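Local coordinates for catechol 2,3-dioxygenase (Rhodococcus sp., PDB 2WL9), which probably catalyses iron-dependent extradiol ring cleavage of catechols in the breakdown of aromatic hydrocarbons, at residues 29-41 against 44-56. Residues are numbered along the deposited sequence; the frame is centred on the assembly and turned at random.
Sequences GMQVVDDGEDDRI and RMDRWHHRIVLHA
Gln31 and Arg44 meet as an antiparallel hydrogen-bonded pair, Gln31 N to Arg44 O at 2.8 Å and Arg44 N to Gln31 O at 2.7 Å. Both CG atoms lie opposite the backbone nitrogen (chi1 176° for Arg44), which sends the extended chains the same way, and Arg44 NH1 reaches Gln31 OE1 at 3.1 Å, tilted from both the amide and guanidinium planes. That oxygen also accepts from His131 N. All three guanidinium nitrogens donate: NE to Trp48 O, NH2 to Arg47 O and NH1 also to Ser128 O. Further along, His49 NE2 donates to the syn lone pair of Asp35 OD2 at 2.7 Å; the same oxygen pairs with Arg101, while His49 ND1 shares a hydrogen bond with His50 ND1. His49 O, by contrast, is buried without a partner. At the other end, Leu54 N bonds to Ile41 O at 2.9 Å, and Ala56 N to Asp39 O. Arg40 grips Asp39 side-on through NE and NH2, its NH1 bridges to Glu99, and His55 CE1 lies over one guanidinium face, 3.5 Å from NH1; His55 NE2 bonds Tyr64 OH. Backbone bonds thus join the strands at this sheet edge, while neutral oxygens fix the rotation of Arg44 and probably spread its charge.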
# COMPACT_ATOMS: atom_id res chain seq x y z
N GLY C 29 -10.28 28.07 -18.59
CA GLY C 29 -11.17 27.04 -18.04
C GLY C 29 -11.79 27.42 -16.71
O GLY C 29 -12.51 26.63 -16.09
N MET C 30 -11.51 28.64 -16.25
CA MET C 30 -12.13 29.14 -15.02
C MET C 30 -13.63 29.30 -15.21
O MET C 30 -14.12 29.34 -16.33
CB MET C 30 -11.50 30.47 -14.60
CG MET C 30 -10.05 30.32 -14.26
SD MET C 30 -9.32 31.77 -13.50
CE MET C 30 -7.68 31.13 -13.23
N GLN C 31 -14.36 29.36 -14.10
CA GLN C 31 -15.80 29.54 -14.15
C GLN C 31 -16.15 30.98 -13.83
O GLN C 31 -15.73 31.52 -12.80
CB GLN C 31 -16.49 28.61 -13.15
CG GLN C 31 -18.01 28.67 -13.23
CD GLN C 31 -18.70 27.72 -12.27
OE1 GLN C 31 -18.04 27.02 -11.49
NE2 GLN C 31 -20.02 27.70 -12.31
N VAL C 32 -16.91 31.61 -14.72
CA VAL C 32 -17.39 32.97 -14.47
C VAL C 32 -18.59 32.90 -13.52
O VAL C 32 -19.53 32.12 -13.73
CB VAL C 32 -17.79 33.70 -15.78
CG1 VAL C 32 -18.45 35.03 -15.47
CG2 VAL C 32 -16.57 33.93 -16.67
N VAL C 33 -18.53 33.72 -12.47
CA VAL C 33 -19.58 33.82 -11.47
C VAL C 33 -20.07 35.27 -11.39
O VAL C 33 -19.30 36.17 -11.04
CB VAL C 33 -19.09 33.32 -10.08
CG1 VAL C 33 -20.17 33.50 -9.02
CG2 VAL C 33 -18.65 31.86 -10.16
N ASP C 34 -21.33 35.49 -11.74
CA ASP C 34 -21.93 36.84 -11.73
C ASP C 34 -23.09 36.89 -10.75
O ASP C 34 -24.16 36.34 -11.01
CB ASP C 34 -22.39 37.23 -13.14
CG ASP C 34 -22.79 38.70 -13.25
OD1 ASP C 34 -23.11 39.35 -12.23
OD2 ASP C 34 -22.79 39.21 -14.39
N ASP C 35 -22.87 37.57 -9.63
CA ASP C 35 -23.88 37.67 -8.58
C ASP C 35 -24.77 38.90 -8.72
O ASP C 35 -25.54 39.22 -7.81
CB ASP C 35 -23.22 37.61 -7.20
CG ASP C 35 -22.68 36.23 -6.87
OD1 ASP C 35 -23.24 35.23 -7.38
OD2 ASP C 35 -21.70 36.15 -6.12
N GLY C 36 -24.65 39.58 -9.85
CA GLY C 36 -25.52 40.71 -10.17
C GLY C 36 -25.01 42.02 -9.62
O GLY C 36 -25.73 43.01 -9.62
N GLU C 37 -23.78 42.01 -9.13
CA GLU C 37 -23.14 43.24 -8.68
C GLU C 37 -22.80 44.08 -9.89
O GLU C 37 -22.24 43.59 -10.88
CB GLU C 37 -21.90 42.95 -7.84
CG GLU C 37 -22.22 42.52 -6.42
CD GLU C 37 -21.15 41.66 -5.80
OE1 GLU C 37 -20.77 41.91 -4.64
OE2 GLU C 37 -20.68 40.71 -6.48
N ASP C 38 -23.16 45.35 -9.81
CA ASP C 38 -23.04 46.28 -10.93
C ASP C 38 -21.60 46.59 -11.32
O ASP C 38 -21.35 47.07 -12.43
CB ASP C 38 -23.82 47.57 -10.63
CG ASP C 38 -23.62 48.07 -9.20
OD1 ASP C 38 -23.16 47.29 -8.33
OD2 ASP C 38 -23.94 49.25 -8.94
N ASP C 39 -20.65 46.29 -10.44
CA ASP C 39 -19.27 46.72 -10.65
C ASP C 39 -18.22 45.61 -10.68
O ASP C 39 -17.04 45.88 -10.88
CB ASP C 39 -18.87 47.78 -9.61
CG ASP C 39 -18.83 47.24 -8.18
OD1 ASP C 39 -19.34 46.12 -7.92
OD2 ASP C 39 -18.29 47.94 -7.31
N ARG C 40 -18.65 44.37 -10.49
CA ARG C 40 -17.70 43.26 -10.37
C ARG C 40 -18.29 41.91 -10.76
O ARG C 40 -19.49 41.69 -10.69
CB ARG C 40 -17.14 43.21 -8.94
CG ARG C 40 -18.12 42.73 -7.88
CD ARG C 40 -17.59 43.03 -6.49
NE ARG C 40 -17.72 44.45 -6.17
CZ ARG C 40 -17.25 45.02 -5.07
NH1 ARG C 40 -16.60 44.29 -4.16
NH2 ARG C 40 -17.42 46.32 -4.88
N ILE C 41 -17.40 41.02 -11.19
CA ILE C 41 -17.72 39.61 -11.37
C ILE C 41 -16.58 38.79 -10.77
O ILE C 41 -15.60 39.37 -10.27
CB ILE C 41 -17.96 39.24 -12.86
CG1 ILE C 41 -16.73 39.55 -13.71
CG2 ILE C 41 -19.22 39.93 -13.40
CD1 ILE C 41 -16.75 38.89 -15.08
N ARG C 44 -13.94 31.58 -10.77
CA ARG C 44 -13.95 30.45 -9.85
C ARG C 44 -13.06 29.34 -10.42
O ARG C 44 -13.08 29.09 -11.62
CB ARG C 44 -15.39 29.99 -9.68
CG ARG C 44 -15.60 28.77 -8.83
CD ARG C 44 -17.08 28.44 -8.73
NE ARG C 44 -17.34 27.55 -7.61
CZ ARG C 44 -18.28 26.60 -7.60
NH1 ARG C 44 -19.04 26.39 -8.66
NH2 ARG C 44 -18.42 25.85 -6.52
N MET C 45 -12.28 28.69 -9.55
CA MET C 45 -11.36 27.64 -9.98
C MET C 45 -11.65 26.29 -9.32
O MET C 45 -11.08 25.26 -9.72
CB MET C 45 -9.91 28.02 -9.66
CG MET C 45 -9.39 29.28 -10.35
SD MET C 45 -7.78 29.75 -9.73
CE MET C 45 -6.75 28.40 -10.30
N ASP C 46 -12.51 26.29 -8.31
CA ASP C 46 -12.75 25.10 -7.49
C ASP C 46 -14.03 25.26 -6.67
O ASP C 46 -14.90 26.05 -7.03
CB ASP C 46 -11.54 24.79 -6.60
CG ASP C 46 -11.21 25.92 -5.61
OD1 ASP C 46 -11.93 26.94 -5.55
OD2 ASP C 46 -10.20 25.78 -4.88
N ARG C 47 -14.13 24.52 -5.56
CA ARG C 47 -15.29 24.57 -4.67
C ARG C 47 -15.63 25.98 -4.14
O ARG C 47 -16.81 26.30 -3.95
CB ARG C 47 -15.04 23.67 -3.46
CG ARG C 47 -15.60 22.26 -3.51
CD ARG C 47 -15.63 21.71 -2.07
NE ARG C 47 -14.49 22.21 -1.31
CZ ARG C 47 -14.43 22.38 0.02
NH1 ARG C 47 -15.45 22.05 0.80
NH2 ARG C 47 -13.33 22.86 0.55
N TRP C 48 -14.61 26.78 -3.87
CA TRP C 48 -14.78 28.14 -3.33
C TRP C 48 -15.66 28.97 -4.25
O TRP C 48 -15.58 28.83 -5.48
CB TRP C 48 -13.44 28.86 -3.21
CG TRP C 48 -12.50 28.36 -2.14
CD1 TRP C 48 -12.37 27.08 -1.66
CD2 TRP C 48 -11.50 29.14 -1.47
NE1 TRP C 48 -11.39 27.03 -0.70
CE2 TRP C 48 -10.83 28.28 -0.57
CE3 TRP C 48 -11.13 30.50 -1.52
CZ2 TRP C 48 -9.79 28.73 0.27
CZ3 TRP C 48 -10.10 30.94 -0.69
CH2 TRP C 48 -9.45 30.06 0.19
N HIS C 49 -16.48 29.83 -3.67
CA HIS C 49 -17.27 30.78 -4.45
C HIS C 49 -16.40 31.41 -5.55
O HIS C 49 -16.82 31.48 -6.71
CB HIS C 49 -17.86 31.86 -3.54
CG HIS C 49 -18.54 32.96 -4.30
ND1 HIS C 49 -17.91 34.15 -4.60
CD2 HIS C 49 -19.79 33.06 -4.82
CE1 HIS C 49 -18.74 34.93 -5.27
NE2 HIS C 49 -19.89 34.29 -5.41
N HIS C 50 -15.18 31.82 -5.18
CA HIS C 50 -14.24 32.41 -6.13
C HIS C 50 -12.79 32.38 -5.65
O HIS C 50 -12.53 32.30 -4.45
CB HIS C 50 -14.63 33.87 -6.43
CG HIS C 50 -14.39 34.80 -5.28
ND1 HIS C 50 -15.30 34.95 -4.25
CD2 HIS C 50 -13.34 35.59 -4.97
CE1 HIS C 50 -14.82 35.81 -3.37
NE2 HIS C 50 -13.63 36.21 -3.78
N ARG C 51 -11.86 32.49 -6.61
CA ARG C 51 -10.45 32.72 -6.28
C ARG C 51 -10.01 34.12 -6.71
O ARG C 51 -9.02 34.65 -6.20
CB ARG C 51 -9.53 31.68 -6.94
CG ARG C 51 -9.81 30.18 -6.65
CD ARG C 51 -10.21 29.85 -5.20
NE ARG C 51 -9.14 30.05 -4.24
CZ ARG C 51 -8.60 29.10 -3.46
NH1 ARG C 51 -9.02 27.85 -3.49
NH2 ARG C 51 -7.64 29.43 -2.61
N ILE C 52 -10.72 34.71 -7.66
CA ILE C 52 -10.37 36.03 -8.19
C ILE C 52 -11.62 36.90 -8.33
O ILE C 52 -12.66 36.44 -8.79
CB ILE C 52 -9.63 35.93 -9.58
CG1 ILE C 52 -8.42 34.98 -9.50
CG2 ILE C 52 -9.16 37.32 -10.06
CD1 ILE C 52 -7.79 34.63 -10.86
N VAL C 53 -11.48 38.16 -7.91
CA VAL C 53 -12.52 39.17 -8.10
C VAL C 53 -12.04 40.14 -9.16
O VAL C 53 -10.93 40.67 -9.07
CB VAL C 53 -12.81 39.97 -6.81
CG1 VAL C 53 -14.08 40.80 -6.95
CG2 VAL C 53 -12.93 39.05 -5.62
N LEU C 54 -12.86 40.36 -10.17
CA LEU C 54 -12.56 41.36 -11.19
C LEU C 54 -13.38 42.61 -10.95
O LEU C 54 -14.61 42.59 -11.04
CB LEU C 54 -12.83 40.80 -12.59
CG LEU C 54 -12.11 39.53 -13.04
CD1 LEU C 54 -12.64 39.09 -14.40
CD2 LEU C 54 -10.58 39.68 -13.09
N HIS C 55 -12.70 43.70 -10.62
CA HIS C 55 -13.35 44.99 -10.41
C HIS C 55 -13.29 45.79 -11.70
O HIS C 55 -12.20 46.18 -12.14
CB HIS C 55 -12.67 45.76 -9.29
CG HIS C 55 -12.78 45.11 -7.95
ND1 HIS C 55 -13.77 45.43 -7.05
CD2 HIS C 55 -12.02 44.16 -7.34
CE1 HIS C 55 -13.62 44.71 -5.95
NE2 HIS C 55 -12.56 43.94 -6.10
N ALA C 56 -14.45 46.02 -12.31
CA ALA C 56 -14.52 46.80 -13.54
C ALA C 56 -14.43 48.28 -13.22
O ALA C 56 -15.43 49.00 -13.24
CB ALA C 56 -15.80 46.48 -14.29